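Local structure of N5-carboxyaminoimidazole ribonucleotide synthetase (Bacillus anthracis, 3QFF) at residues I11-G22 and A33-D44; N281-A289 and K354-N362. The protein probably catalyses the ATP-dependent carboxylation of aminoimidazole ribonucleotide with bicarbonate, giving N5-carboxyaminoimidazole ribonucleotide in purine biosynthesis. All coordinates share one frame; numbering follows the deposited sequence.

Contact 1 of 2, residues I11-G22 and A33-D44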
ATOM      1  N   ILE A  11      -4.707  20.361   1.652  1.00 25.32           N
ATOM      2  CA  ILE A  11      -4.663  19.963   0.239  1.00 23.52           C
ATOM      3  C   ILE A  11      -5.487  18.683   0.061  1.00 24.00           C
ATOM      4  O   ILE A  11      -5.058  17.589   0.456  1.00 22.48           O
ATOM      5  CB  ILE A  11      -3.212  19.742  -0.255  1.00 23.13           C
ATOM      6  CG1 ILE A  11      -2.294  20.928   0.097  1.00 21.06           C
ATOM      7  CG2 ILE A  11      -3.180  19.404  -1.748  1.00 23.23           C
ATOM      8  CD1 ILE A  11      -2.709  22.314  -0.555  1.00 18.92           C
ATOM      9  N   LEU A  12      -6.664  18.836  -0.538  1.00 23.80           N
ATOM     10  CA  LEU A  12      -7.637  17.749  -0.638  1.00 25.03           C
ATOM     11  C   LEU A  12      -7.307  16.707  -1.699  1.00 25.03           C
ATOM     12  O   LEU A  12      -6.706  17.027  -2.731  1.00 25.54           O
ATOM     13  CB  LEU A  12      -9.046  18.310  -0.899  1.00 24.05           C
ATOM     14  CG  LEU A  12      -9.691  19.098   0.238  1.00 26.64           C
ATOM     15  CD1 LEU A  12     -11.009  19.769  -0.214  1.00 26.41           C
ATOM     16  CD2 LEU A  12      -9.887  18.213   1.479  1.00 26.96           C
ATOM     17  N   PRO A  13      -7.727  15.454  -1.462  1.00 25.46           N
ATOM     18  CA  PRO A  13      -7.694  14.426  -2.508  1.00 25.59           C
ATOM     19  C   PRO A  13      -8.213  14.976  -3.824  1.00 26.05           C
ATOM     20  O   PRO A  13      -9.192  15.730  -3.830  1.00 26.06           O
ATOM     21  CB  PRO A  13      -8.642  13.377  -1.969  1.00 26.03           C
ATOM     22  CG  PRO A  13      -8.389  13.440  -0.456  1.00 25.27           C
ATOM     23  CD  PRO A  13      -8.207  14.914  -0.172  1.00 25.73           C
ATOM     24  N   GLY A  14      -7.534  14.640  -4.923  1.00 26.00           N
ATOM     25  CA  GLY A  14      -7.922  15.134  -6.238  1.00 25.26           C
ATOM     26  C   GLY A  14      -6.949  16.183  -6.743  1.00 25.44           C
ATOM     27  O   GLY A  14      -6.817  16.375  -7.946  1.00 25.42           O
ATOM     28  N   LYS A  15      -6.254  16.851  -5.824  1.00 24.23           N
ATOM     29  CA  LYS A  15      -5.229  17.826  -6.205  1.00 23.66           C
ATOM     30  C   LYS A  15      -3.948  17.108  -6.622  1.00 22.58           C
ATOM     31  O   LYS A  15      -3.811  15.902  -6.413  1.00 22.34           O
ATOM     32  CB  LYS A  15      -4.930  18.787  -5.048  1.00 23.48           C
ATOM     33  CG  LYS A  15      -6.116  19.623  -4.564  1.00 25.17           C
ATOM     34  CD  LYS A  15      -6.528  20.698  -5.575  1.00 28.65           C
ATOM     35  CE  LYS A  15      -7.393  21.765  -4.902  1.00 28.59           C
ATOM     36  NZ  LYS A  15      -8.600  21.128  -4.291  1.00 32.34           N
ATOM     37  N   THR A  16      -3.005  17.871  -7.171  1.00 22.36           N
ATOM     38  CA  THR A  16      -1.733  17.348  -7.655  1.00 21.99           C
ATOM     39  C   THR A  16      -0.614  17.601  -6.648  1.00 22.09           C
ATOM     40  O   THR A  16      -0.373  18.748  -6.219  1.00 22.71           O
ATOM     41  CB  THR A  16      -1.338  17.990  -9.019  1.00 22.34           C
ATOM     42  OG1 THR A  16      -2.392  17.788  -9.969  1.00 22.91           O
ATOM     43  CG2 THR A  16      -0.030  17.412  -9.562  1.00 21.74           C
ATOM     44  N   ILE A  17       0.071  16.524  -6.295  1.00 21.09           N
ATOM     45  CA  ILE A  17       1.301  16.622  -5.544  1.00 21.10           C
ATOM     46  C   ILE A  17       2.488  16.516  -6.501  1.00 20.89           C
ATOM     47  O   ILE A  17       2.619  15.534  -7.259  1.00 21.25           O
ATOM     48  CB  ILE A  17       1.388  15.531  -4.450  1.00 20.93           C
ATOM     49  CG1 ILE A  17       0.188  15.646  -3.499  1.00 21.13           C
ATOM     50  CG2 ILE A  17       2.727  15.647  -3.713  1.00 20.96           C
ATOM     51  CD1 ILE A  17       0.028  14.464  -2.542  1.00 21.86           C
ATOM     52  N   GLY A  18       3.341  17.529  -6.451  1.00 20.55           N
ATOM     53  CA  GLY A  18       4.554  17.592  -7.253  1.00 20.76           C
ATOM     54  C   GLY A  18       5.771  17.195  -6.445  1.00 20.99           C
ATOM     55  O   GLY A  18       5.995  17.702  -5.338  1.00 20.70           O
ATOM     56  N   ILE A  19       6.569  16.300  -7.012  1.00 20.50           N
ATOM     57  CA  ILE A  19       7.729  15.751  -6.323  1.00 21.14           C
ATOM     58  C   ILE A  19       9.015  16.089  -7.085  1.00 21.39           C
ATOM     59  O   ILE A  19       9.131  15.820  -8.288  1.00 21.59           O
ATOM     60  CB  ILE A  19       7.611  14.209  -6.161  1.00 20.90           C
ATOM     61  CG1 ILE A  19       6.292  13.840  -5.448  1.00 21.56           C
ATOM     62  CG2 ILE A  19       8.854  13.653  -5.426  1.00 21.28           C
ATOM     63  CD1 ILE A  19       6.000  12.331  -5.348  1.00 22.09           C
ATOM     64  N   ILE A  20       9.968  16.692  -6.379  1.00 21.18           N
ATOM     65  CA  ILE A  20      11.291  16.945  -6.939  1.00 21.00           C
ATOM     66  C   ILE A  20      12.203  15.746  -6.642  1.00 21.54           C
ATOM     67  O   ILE A  20      12.621  15.524  -5.502  1.00 20.92           O
ATOM     68  CB  ILE A  20      11.910  18.263  -6.417  1.00 21.02           C
ATOM     69  CG1 ILE A  20      10.981  19.449  -6.711  1.00 21.46           C
ATOM     70  CG2 ILE A  20      13.323  18.496  -7.022  1.00 20.69           C
ATOM     71  CD1 ILE A  20      11.358  20.715  -6.003  1.00 24.08           C
ATOM     72  N   GLY A  21      12.511  14.998  -7.690  1.00 21.31           N
ATOM     73  CA  GLY A  21      13.325  13.799  -7.586  1.00 22.91           C
ATOM     74  C   GLY A  21      12.445  12.596  -7.838  1.00 23.75           C
ATOM     75  O   GLY A  21      11.404  12.448  -7.205  1.00 24.91           O
ATOM     76  N   GLY A  22      12.855  11.739  -8.769  1.00 24.60           N
ATOM     77  CA  GLY A  22      11.995  10.653  -9.226  1.00 24.46           C
ATOM     78  C   GLY A  22      12.494   9.265  -8.908  1.00 24.07           C
ATOM     79  O   GLY A  22      12.108   8.313  -9.587  1.00 24.61           O
ATOM     80  N   ALA A  33       0.135   8.326  -2.253  1.00 22.12           N
ATOM     81  CA  ALA A  33      -0.737   9.465  -2.565  1.00 22.94           C
ATOM     82  C   ALA A  33      -1.882   9.031  -3.485  1.00 22.95           C
ATOM     83  O   ALA A  33      -3.002   9.521  -3.373  1.00 22.74           O
ATOM     84  CB  ALA A  33       0.073  10.581  -3.213  1.00 22.54           C
ATOM     85  N   LYS A  34      -1.568   8.114  -4.397  1.00 23.78           N
ATOM     86  CA  LYS A  34      -2.526   7.614  -5.381  1.00 25.46           C
ATOM     87  C   LYS A  34      -3.667   6.841  -4.697  1.00 25.85           C
ATOM     88  O   LYS A  34      -4.815   6.929  -5.126  1.00 25.11           O
ATOM     89  CB  LYS A  34      -1.796   6.745  -6.405  1.00 26.26           C
ATOM     90  CG  LYS A  34      -2.057   7.115  -7.867  1.00 30.87           C
ATOM     91  CD  LYS A  34      -1.166   8.247  -8.328  1.00 35.73           C
ATOM     92  CE  LYS A  34      -1.160   8.359  -9.854  1.00 36.34           C
ATOM     93  NZ  LYS A  34      -2.372   9.048 -10.384  1.00 37.78           N
ATOM     94  N   GLU A  35      -3.360   6.103  -3.622  1.00 26.58           N
ATOM     95  CA  GLU A  35      -4.404   5.366  -2.876  1.00 28.11           C
ATOM     96  C   GLU A  35      -5.467   6.317  -2.337  1.00 27.68           C
ATOM     97  O   GLU A  35      -6.642   5.970  -2.277  1.00 27.18           O
ATOM     98  CB  GLU A  35      -3.805   4.527  -1.738  1.00 28.84           C
ATOM     99  CG  GLU A  35      -3.075   3.286  -2.261  1.00 33.18           C
ATOM    100  CD  GLU A  35      -2.049   2.711  -1.306  1.00 41.05           C
ATOM    101  OE1 GLU A  35      -2.270   2.759  -0.067  1.00 43.21           O
ATOM    102  OE2 GLU A  35      -1.020   2.177  -1.811  1.00 44.40           O
ATOM    103  N   MET A  36      -5.029   7.521  -1.983  1.00 27.64           N
ATOM    104  CA  MET A  36      -5.881   8.554  -1.421  1.00 28.10           C
ATOM    105  C   MET A  36      -6.448   9.481  -2.491  1.00 27.42           C
ATOM    106  O   MET A  36      -7.081  10.477  -2.169  1.00 28.34           O
ATOM    107  CB  MET A  36      -5.098   9.366  -0.378  1.00 28.90           C
ATOM    108  CG  MET A  36      -5.162   8.784   1.034  1.00 31.11           C
ATOM    109  SD  MET A  36      -4.275   9.777   2.271  1.00 37.24           S
ATOM    110  CE  MET A  36      -2.604   9.569   1.692  1.00 33.05           C
ATOM    111  N   GLY A  37      -6.201   9.154  -3.756  1.00 26.73           N
ATOM    112  CA  GLY A  37      -6.814   9.846  -4.878  1.00 26.15           C
ATOM    113  C   GLY A  37      -6.140  11.143  -5.281  1.00 25.58           C
ATOM    114  O   GLY A  37      -6.785  11.999  -5.882  1.00 25.96           O
ATOM    115  N   TYR A  38      -4.860  11.303  -4.934  1.00 24.23           N
ATOM    116  CA  TYR A  38      -4.063  12.429  -5.424  1.00 23.76           C
ATOM    117  C   TYR A  38      -3.505  12.163  -6.819  1.00 23.98           C
ATOM    118  O   TYR A  38      -3.262  11.013  -7.204  1.00 23.47           O
ATOM    119  CB  TYR A  38      -2.916  12.771  -4.458  1.00 23.24           C
ATOM    120  CG  TYR A  38      -3.403  13.375  -3.180  1.00 21.64           C
ATOM    121  CD1 TYR A  38      -3.713  14.732  -3.103  1.00 20.14           C
ATOM    122  CD2 TYR A  38      -3.599  12.581  -2.045  1.00 22.47           C
ATOM    123  CE1 TYR A  38      -4.186  15.293  -1.932  1.00 21.63           C
ATOM    124  CE2 TYR A  38      -4.079  13.136  -0.856  1.00 22.18           C
ATOM    125  CZ  TYR A  38      -4.367  14.488  -0.806  1.00 22.69           C
ATOM    126  OH  TYR A  38      -4.839  15.024   0.371  1.00 22.40           O
ATOM    127  N   LYS A  39      -3.315  13.244  -7.568  1.00 24.19           N
ATOM    128  CA  LYS A  39      -2.608  13.217  -8.846  1.00 24.49           C
ATOM    129  C   LYS A  39      -1.142  13.545  -8.562  1.00 23.69           C
ATOM    130  O   LYS A  39      -0.842  14.237  -7.593  1.00 23.46           O
ATOM    131  CB  LYS A  39      -3.253  14.245  -9.793  1.00 25.07           C
ATOM    132  CG  LYS A  39      -2.558  14.417 -11.141  1.00 29.33           C
ATOM    133  CD  LYS A  39      -3.447  15.229 -12.119  1.00 34.69           C
ATOM    134  CE  LYS A  39      -2.676  15.592 -13.400  1.00 37.01           C
ATOM    135  NZ  LYS A  39      -3.537  16.309 -14.399  1.00 38.68           N
ATOM    136  N   ILE A  40      -0.231  13.034  -9.383  1.00 23.42           N
ATOM    137  CA  ILE A  40       1.196  13.174  -9.131  1.00 22.99           C
ATOM    138  C   ILE A  40       1.941  13.773 -10.324  1.00 23.27           C
ATOM    139  O   ILE A  40       1.795  13.302 -11.462  1.00 23.13           O
ATOM    140  CB  ILE A  40       1.854  11.798  -8.780  1.00 23.41           C
ATOM    141  CG1 ILE A  40       1.166  11.143  -7.567  1.00 23.58           C
ATOM    142  CG2 ILE A  40       3.396  11.940  -8.572  1.00 21.98           C
ATOM    143  CD1 ILE A  40       1.304  11.905  -6.260  1.00 24.42           C
ATOM    144  N   ALA A  41       2.732  14.812 -10.054  1.00 23.00           N
ATOM    145  CA  ALA A  41       3.704  15.329 -11.031  1.00 23.35           C
ATOM    146  C   ALA A  41       5.108  15.131 -10.475  1.00 23.60           C
ATOM    147  O   ALA A  41       5.335  15.325  -9.279  1.00 23.93           O
ATOM    148  CB  ALA A  41       3.434  16.811 -11.332  1.00 22.49           C
ATOM    149  N   VAL A  42       6.053  14.741 -11.322  1.00 23.98           N
ATOM    150  CA  VAL A  42       7.432  14.543 -10.871  1.00 24.00           C
ATOM    151  C   VAL A  42       8.405  15.259 -11.805  1.00 24.86           C
ATOM    152  O   VAL A  42       8.184  15.325 -13.016  1.00 24.47           O
ATOM    153  CB  VAL A  42       7.798  13.019 -10.742  1.00 24.01           C
ATOM    154  CG1 VAL A  42       7.529  12.264 -12.043  1.00 24.09           C
ATOM    155  CG2 VAL A  42       9.263  12.814 -10.303  1.00 22.99           C
ATOM    156  N   LEU A  43       9.470  15.805 -11.226  1.00 25.68           N
ATOM    157  CA  LEU A  43      10.610  16.325 -11.989  1.00 25.98           C
ATOM    158  C   LEU A  43      11.866  15.525 -11.657  1.00 26.61           C
ATOM    159  O   LEU A  43      12.180  15.307 -10.481  1.00 25.93           O
ATOM    160  CB  LEU A  43      10.827  17.811 -11.697  1.00 26.09           C
ATOM    161  CG  LEU A  43      11.967  18.587 -12.378  1.00 26.71           C
ATOM    162  CD1 LEU A  43      11.660  20.063 -12.300  1.00 27.97           C
ATOM    163  CD2 LEU A  43      13.333  18.311 -11.744  1.00 25.55           C
ATOM    164  N   ASP A  44      12.593  15.127 -12.700  1.00 27.07           N
ATOM    165  CA  ASP A  44      13.760  14.248 -12.581  1.00 28.70           C
ATOM    166  C   ASP A  44      14.588  14.353 -13.871  1.00 29.63           C
ATOM    167  O   ASP A  44      14.022  14.481 -14.955  1.00 28.97           O
ATOM    168  CB  ASP A  44      13.302  12.795 -12.371  1.00 28.82           C
ATOM    169  CG  ASP A  44      14.451  11.852 -11.989  1.00 31.52           C
ATOM    170  OD1 ASP A  44      15.119  11.323 -12.899  1.00 32.04           O
ATOM    171  OD2 ASP A  44      14.687  11.640 -10.772  1.00 34.27           O
TER
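Tyr38 reaches across to the loop ahead of strand 16-20, and its hydroxyl donates a hydrogen bond to Ile11 O (OH to O 2.6 Å) that lies in the carbonyl plane. The ring is held on both faces: Pro13 CA sits 3.9 Å from its centroid on one, Ile17 CD1 4.0 Å from it on the other, both as CH-pi contacts. With CG turned away from its own carbonyl carbon (chi1 -70°), the ring lies between the type II turn Leu12-Lys15 and the start of the strand. Ile17 CD1 also touches Ala33 CB at the end of helix 24-35, where Gly37 closes a Schellman motif. Ile40 CD1 packs on Ile17 CB, and Ile299 and Val78 cover this greasy face.

The other side of the sheet begins more loosely. Lys39, stretched out full length, runs alongside Thr16, its CD 3.5 Å from Thr16 OG1, and its amine carries on outward, past the strand pair. Further along, Ala41 and Leu43 are buried under Leu72 of helix 66-74.

Between the strands a regular parallel ladder runs from Lys39 N to Lys15 O (2.9 Å) up to Gly21 N to Leu43 O (2.8 Å). Asp44 OD2 takes the Gly22 N-H on its anti side (2.7 Å). A first strand ending in a glycine-rich turn, a helix and a second parallel strand leading to Asp44 make the beta-alpha-beta unit of a Rossmann-like preATP-grasp domain.

Contact 2 of 2, residues N281-A289 and K354-N362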
ATOM      1  N   ASN A 281      15.451   5.232   4.036  1.00 22.06           N
ATOM      2  CA  ASN A 281      15.603   3.775   3.829  1.00 21.86           C
ATOM      3  C   ASN A 281      15.342   2.960   5.110  1.00 21.79           C
ATOM      4  O   ASN A 281      14.772   1.864   5.053  1.00 21.36           O
ATOM      5  CB  ASN A 281      17.011   3.494   3.284  1.00 21.32           C
ATOM      6  CG  ASN A 281      17.159   2.119   2.628  1.00 22.00           C
ATOM      7  OD1 ASN A 281      16.314   1.222   2.748  1.00 21.46           O
ATOM      8  ND2 ASN A 281      18.256   1.958   1.920  1.00 21.10           N
ATOM      9  N   SER A 282      15.743   3.501   6.261  1.00 21.69           N
ATOM     10  CA  SER A 282      15.537   2.828   7.548  1.00 21.56           C
ATOM     11  C   SER A 282      14.058   2.825   8.025  1.00 21.14           C
ATOM     12  O   SER A 282      13.750   2.252   9.058  1.00 21.54           O
ATOM     13  CB  SER A 282      16.500   3.378   8.622  1.00 22.05           C
ATOM     14  OG  SER A 282      16.142   4.682   9.070  1.00 23.32           O
ATOM     15  N   GLY A 283      13.164   3.453   7.254  1.00 20.74           N
ATOM     16  CA  GLY A 283      11.726   3.461   7.519  1.00 19.11           C
ATOM     17  C   GLY A 283      10.882   2.633   6.553  1.00 19.44           C
ATOM     18  O   GLY A 283       9.650   2.623   6.651  1.00 19.69           O
ATOM     19  N   HIS A 284      11.515   1.939   5.610  1.00 18.91           N
ATOM     20  CA  HIS A 284      10.747   1.127   4.641  1.00 19.51           C
ATOM     21  C   HIS A 284       9.969  -0.018   5.291  1.00 19.51           C
ATOM     22  O   HIS A 284       8.939  -0.464   4.753  1.00 19.93           O
ATOM     23  CB  HIS A 284      11.662   0.556   3.545  1.00 19.77           C
ATOM     24  CG  HIS A 284      12.263   1.587   2.641  1.00 20.78           C
ATOM     25  ND1 HIS A 284      11.813   2.889   2.581  1.00 20.92           N
ATOM     26  CD2 HIS A 284      13.251   1.485   1.717  1.00 20.71           C
ATOM     27  CE1 HIS A 284      12.520   3.554   1.685  1.00 20.26           C
ATOM     28  NE2 HIS A 284      13.394   2.722   1.140  1.00 21.89           N
ATOM     29  N   TYR A 285      10.460  -0.492   6.440  1.00 19.43           N
ATOM     30  CA  TYR A 285       9.729  -1.505   7.211  1.00 19.31           C
ATOM     31  C   TYR A 285       8.273  -1.114   7.476  1.00 19.12           C
ATOM     32  O   TYR A 285       7.419  -1.985   7.598  1.00 19.18           O
ATOM     33  CB  TYR A 285      10.424  -1.788   8.550  1.00 19.48           C
ATOM     34  CG  TYR A 285      10.207  -0.733   9.613  1.00 19.96           C
ATOM     35  CD1 TYR A 285      11.076   0.355   9.743  1.00 20.02           C
ATOM     36  CD2 TYR A 285       9.146  -0.844  10.520  1.00 21.24           C
ATOM     37  CE1 TYR A 285      10.885   1.316  10.741  1.00 22.32           C
ATOM     38  CE2 TYR A 285       8.941   0.106  11.508  1.00 22.45           C
ATOM     39  CZ  TYR A 285       9.817   1.178  11.620  1.00 21.39           C
ATOM     40  OH  TYR A 285       9.596   2.103  12.601  1.00 24.48           O
ATOM     41  N   THR A 286       8.002   0.188   7.583  1.00 19.55           N
ATOM     42  CA  THR A 286       6.667   0.675   7.949  1.00 19.33           C
ATOM     43  C   THR A 286       5.596   0.317   6.907  1.00 19.97           C
ATOM     44  O   THR A 286       4.413   0.302   7.231  1.00 19.64           O
ATOM     45  CB  THR A 286       6.622   2.208   8.117  1.00 19.18           C
ATOM     46  OG1 THR A 286       7.034   2.843   6.890  1.00 18.52           O
ATOM     47  CG2 THR A 286       7.514   2.648   9.266  1.00 17.70           C
ATOM     48  N   GLN A 287       6.018   0.066   5.668  1.00 20.97           N
ATOM     49  CA  GLN A 287       5.099  -0.265   4.575  1.00 22.11           C
ATOM     50  C   GLN A 287       4.306  -1.527   4.831  1.00 22.70           C
ATOM     51  O   GLN A 287       3.185  -1.662   4.349  1.00 22.95           O
ATOM     52  CB  GLN A 287       5.869  -0.473   3.272  1.00 22.08           C
ATOM     53  CG  GLN A 287       6.291   0.810   2.573  1.00 23.90           C
ATOM     54  CD  GLN A 287       6.915   0.507   1.239  1.00 26.86           C
ATOM     55  OE1 GLN A 287       7.867  -0.292   1.137  1.00 25.73           O
ATOM     56  NE2 GLN A 287       6.370   1.108   0.198  1.00 27.19           N
ATOM     57  N   ASP A 288       4.912  -2.476   5.540  1.00 22.90           N
ATOM     58  CA  ASP A 288       4.255  -3.759   5.776  1.00 24.25           C
ATOM     59  C   ASP A 288       3.962  -4.040   7.248  1.00 24.38           C
ATOM     60  O   ASP A 288       3.068  -4.820   7.562  1.00 24.51           O
ATOM     61  CB  ASP A 288       5.064  -4.890   5.113  1.00 23.93           C
ATOM     62  CG  ASP A 288       5.131  -4.735   3.596  1.00 25.04           C
ATOM     63  OD1 ASP A 288       4.056  -4.780   2.952  1.00 26.76           O
ATOM     64  OD2 ASP A 288       6.244  -4.549   3.044  1.00 24.17           O
ATOM     65  N   ALA A 289       4.684  -3.376   8.146  1.00 24.46           N
ATOM     66  CA  ALA A 289       4.630  -3.747   9.570  1.00 24.58           C
ATOM     67  C   ALA A 289       3.934  -2.745  10.483  1.00 25.05           C
ATOM     68  O   ALA A 289       3.687  -3.060  11.653  1.00 25.08           O
ATOM     69  CB  ALA A 289       6.024  -4.033  10.097  1.00 24.36           C
ATOM     70  N   LYS A 354      20.368   0.752  -5.175  1.00 29.68           N
ATOM     71  CA  LYS A 354      19.251   0.186  -4.438  1.00 28.47           C
ATOM     72  C   LYS A 354      18.139  -0.125  -5.424  1.00 27.35           C
ATOM     73  O   LYS A 354      17.593   0.782  -6.046  1.00 27.49           O
ATOM     74  CB  LYS A 354      18.788   1.166  -3.343  1.00 28.62           C
ATOM     75  CG  LYS A 354      19.770   1.255  -2.165  1.00 28.56           C
ATOM     76  CD  LYS A 354      19.456   2.433  -1.244  1.00 29.69           C
ATOM     77  CE  LYS A 354      20.578   2.610  -0.186  1.00 30.55           C
ATOM     78  NZ  LYS A 354      20.264   3.754   0.717  1.00 29.08           N
ATOM     79  N   MET A 355      17.828  -1.412  -5.584  1.00 27.08           N
ATOM     80  CA  MET A 355      16.853  -1.875  -6.596  1.00 26.59           C
ATOM     81  C   MET A 355      15.491  -2.171  -5.971  1.00 25.89           C
ATOM     82  O   MET A 355      14.479  -2.149  -6.660  1.00 25.35           O
ATOM     83  CB  MET A 355      17.361  -3.140  -7.319  1.00 26.97           C
ATOM     84  CG  MET A 355      18.785  -2.992  -7.922  1.00 27.81           C
ATOM     85  SD  MET A 355      18.923  -1.685  -9.151  1.00 32.58           S
ATOM     86  CE  MET A 355      17.913  -2.359 -10.480  1.00 29.72           C
ATOM     87  N   GLY A 356      15.495  -2.480  -4.676  1.00 24.75           N
ATOM     88  CA  GLY A 356      14.281  -2.748  -3.922  1.00 23.70           C
ATOM     89  C   GLY A 356      14.586  -3.013  -2.468  1.00 23.08           C
ATOM     90  O   GLY A 356      15.702  -2.723  -1.979  1.00 22.99           O
ATOM     91  N   HIS A 357      13.594  -3.564  -1.774  1.00 22.57           N
ATOM     92  CA  HIS A 357      13.769  -4.094  -0.423  1.00 21.88           C
ATOM     93  C   HIS A 357      12.748  -5.206  -0.174  1.00 22.41           C
ATOM     94  O   HIS A 357      11.718  -5.289  -0.859  1.00 22.43           O
ATOM     95  CB  HIS A 357      13.646  -2.982   0.641  1.00 21.63           C
ATOM     96  CG  HIS A 357      12.281  -2.365   0.722  1.00 20.27           C
ATOM     97  ND1 HIS A 357      11.909  -1.283  -0.048  1.00 18.93           N
ATOM     98  CD2 HIS A 357      11.216  -2.657   1.505  1.00 18.22           C
ATOM     99  CE1 HIS A 357      10.665  -0.947   0.246  1.00 17.65           C
ATOM    100  NE2 HIS A 357      10.221  -1.765   1.183  1.00 17.48           N
ATOM    101  N   VAL A 358      13.035  -6.061   0.795  1.00 21.75           N
ATOM    102  CA  VAL A 358      12.061  -7.046   1.218  1.00 22.72           C
ATOM    103  C   VAL A 358      11.830  -6.897   2.720  1.00 22.49           C
ATOM    104  O   VAL A 358      12.788  -6.797   3.497  1.00 22.68           O
ATOM    105  CB  VAL A 358      12.469  -8.501   0.798  1.00 23.12           C
ATOM    106  CG1 VAL A 358      13.823  -8.886   1.379  1.00 23.64           C
ATOM    107  CG2 VAL A 358      11.398  -9.521   1.197  1.00 24.20           C
ATOM    108  N   ASN A 359      10.553  -6.847   3.109  1.00 21.71           N
ATOM    109  CA  ASN A 359      10.156  -6.836   4.504  1.00 21.54           C
ATOM    110  C   ASN A 359       9.757  -8.230   4.955  1.00 22.87           C
ATOM    111  O   ASN A 359       8.751  -8.791   4.479  1.00 22.39           O
ATOM    112  CB  ASN A 359       8.997  -5.853   4.711  1.00 21.38           C
ATOM    113  CG  ASN A 359       9.454  -4.409   4.657  1.00 20.61           C
ATOM    114  OD1 ASN A 359      10.601  -4.099   5.009  1.00 22.40           O
ATOM    115  ND2 ASN A 359       8.581  -3.523   4.210  1.00 20.65           N
ATOM    116  N   ILE A 360      10.549  -8.787   5.863  1.00 23.28           N
ATOM    117  CA  ILE A 360      10.309 -10.121   6.373  1.00 24.36           C
ATOM    118  C   ILE A 360       9.587 -10.007   7.704  1.00 25.41           C
ATOM    119  O   ILE A 360      10.184  -9.601   8.711  1.00 25.39           O
ATOM    120  CB  ILE A 360      11.633 -10.906   6.569  1.00 23.99           C
ATOM    121  CG1 ILE A 360      12.478 -10.888   5.297  1.00 23.65           C
ATOM    122  CG2 ILE A 360      11.345 -12.355   7.019  1.00 25.08           C
ATOM    123  CD1 ILE A 360      13.919 -11.398   5.512  1.00 24.45           C
ATOM    124  N   LEU A 361       8.310 -10.376   7.700  1.00 26.52           N
ATOM    125  CA  LEU A 361       7.451 -10.285   8.871  1.00 28.28           C
ATOM    126  C   LEU A 361       7.416 -11.611   9.620  1.00 28.96           C
ATOM    127  O   LEU A 361       7.291 -12.675   9.008  1.00 29.66           O
ATOM    128  CB  LEU A 361       6.032  -9.884   8.444  1.00 28.22           C
ATOM    129  CG  LEU A 361       5.548  -8.433   8.594  1.00 30.57           C
ATOM    130  CD1 LEU A 361       6.462  -7.417   7.935  1.00 30.51           C
ATOM    131  CD2 LEU A 361       4.147  -8.322   8.024  1.00 29.59           C
ATOM    132  N   ASN A 362       7.545 -11.550  10.944  1.00 29.88           N
ATOM    133  CA  ASN A 362       7.509 -12.743  11.792  1.00 30.40           C
ATOM    134  C   ASN A 362       7.239 -12.351  13.230  1.00 31.24           C
ATOM    135  O   ASN A 362       7.671 -11.277  13.674  1.00 30.86           O
ATOM    136  CB  ASN A 362       8.827 -13.538  11.692  1.00 30.19           C
ATOM    137  CG  ASN A 362       8.663 -14.999  12.110  1.00 30.09           C
ATOM    138  OD1 ASN A 362       8.655 -15.326  13.294  1.00 29.38           O
ATOM    139  ND2 ASN A 362       8.512 -15.874  11.131  1.00 29.44           N
TER
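His357 carries its CG between the backbone N and the carbonyl carbon (chi1 65°), which stands the imidazole up from strand 354-361, while His284 turns its own CG away from its carbonyl carbon (chi1 -66°) and swings its ring over to meet it. The two rings form an offset stack, centroids 4.6 Å apart and planes inclined by 29°. His284 CB rests over the middle of the His357 face, 3.7 Å from the centroid, as a CH-pi contact. At the edge of the same ring, Gln287 OE1 accepts a weak, bent bond from His357 NE2 (2.8 Å); ND1 is bound to Tyr344 OH, and His342 also stacks on the ring.

Strand 354-361 belongs to the large antiparallel sheet, between strands 316-322 and 339-343. Across one side of it lies segment 281-289, a 3-10 turn leading through a loop to the short helix 286-289. This joins the ATP-grasp part of the chain to its C-terminal part.

Asn359 provides the other polar grip. Its ND2 gives one N-H, nearly straight, to Asp288 OD2 (2.8 Å) and the other to His284 O (3.1 Å), arriving above that carbonyl's plane, while Gln287 N comes to the same oxygen from the opposite face. Asp288 OD2 is shared with His342 NE2. Asn359 OD1, 3.5 Å from Tyr285 CA, is buried without a polar partner. Beyond it the chemistry turns apolar: Leu361 CD1 meets Ala289 CB at 4.0 Å, with Val316 alongside both.

Both contacts are largely buried, but contact 1 sits farther from the centre of the chain, about 20 Å against 13 Å for contact 2. Contact 1 is local, pairing neighbouring strands of a parallel sheet mainly through backbone bonds and aliphatic packing, with one tyrosine and one carboxylate at its ends; contact 2 spans 64 intervening residues and relies on side-chain amides, a carboxylate and imidazoles set against an antiparallel sheet. The centres of contacts 1 and 2 are about 22 Å apart. Helix 24-35 links them: its end belongs to contact 1, while its Leu25 and Met28 pack on His284 of contact 2. Each also meets the second subunit, and the side chain of Lys354 in contact 2 lies about 9 Å from the bound ADP.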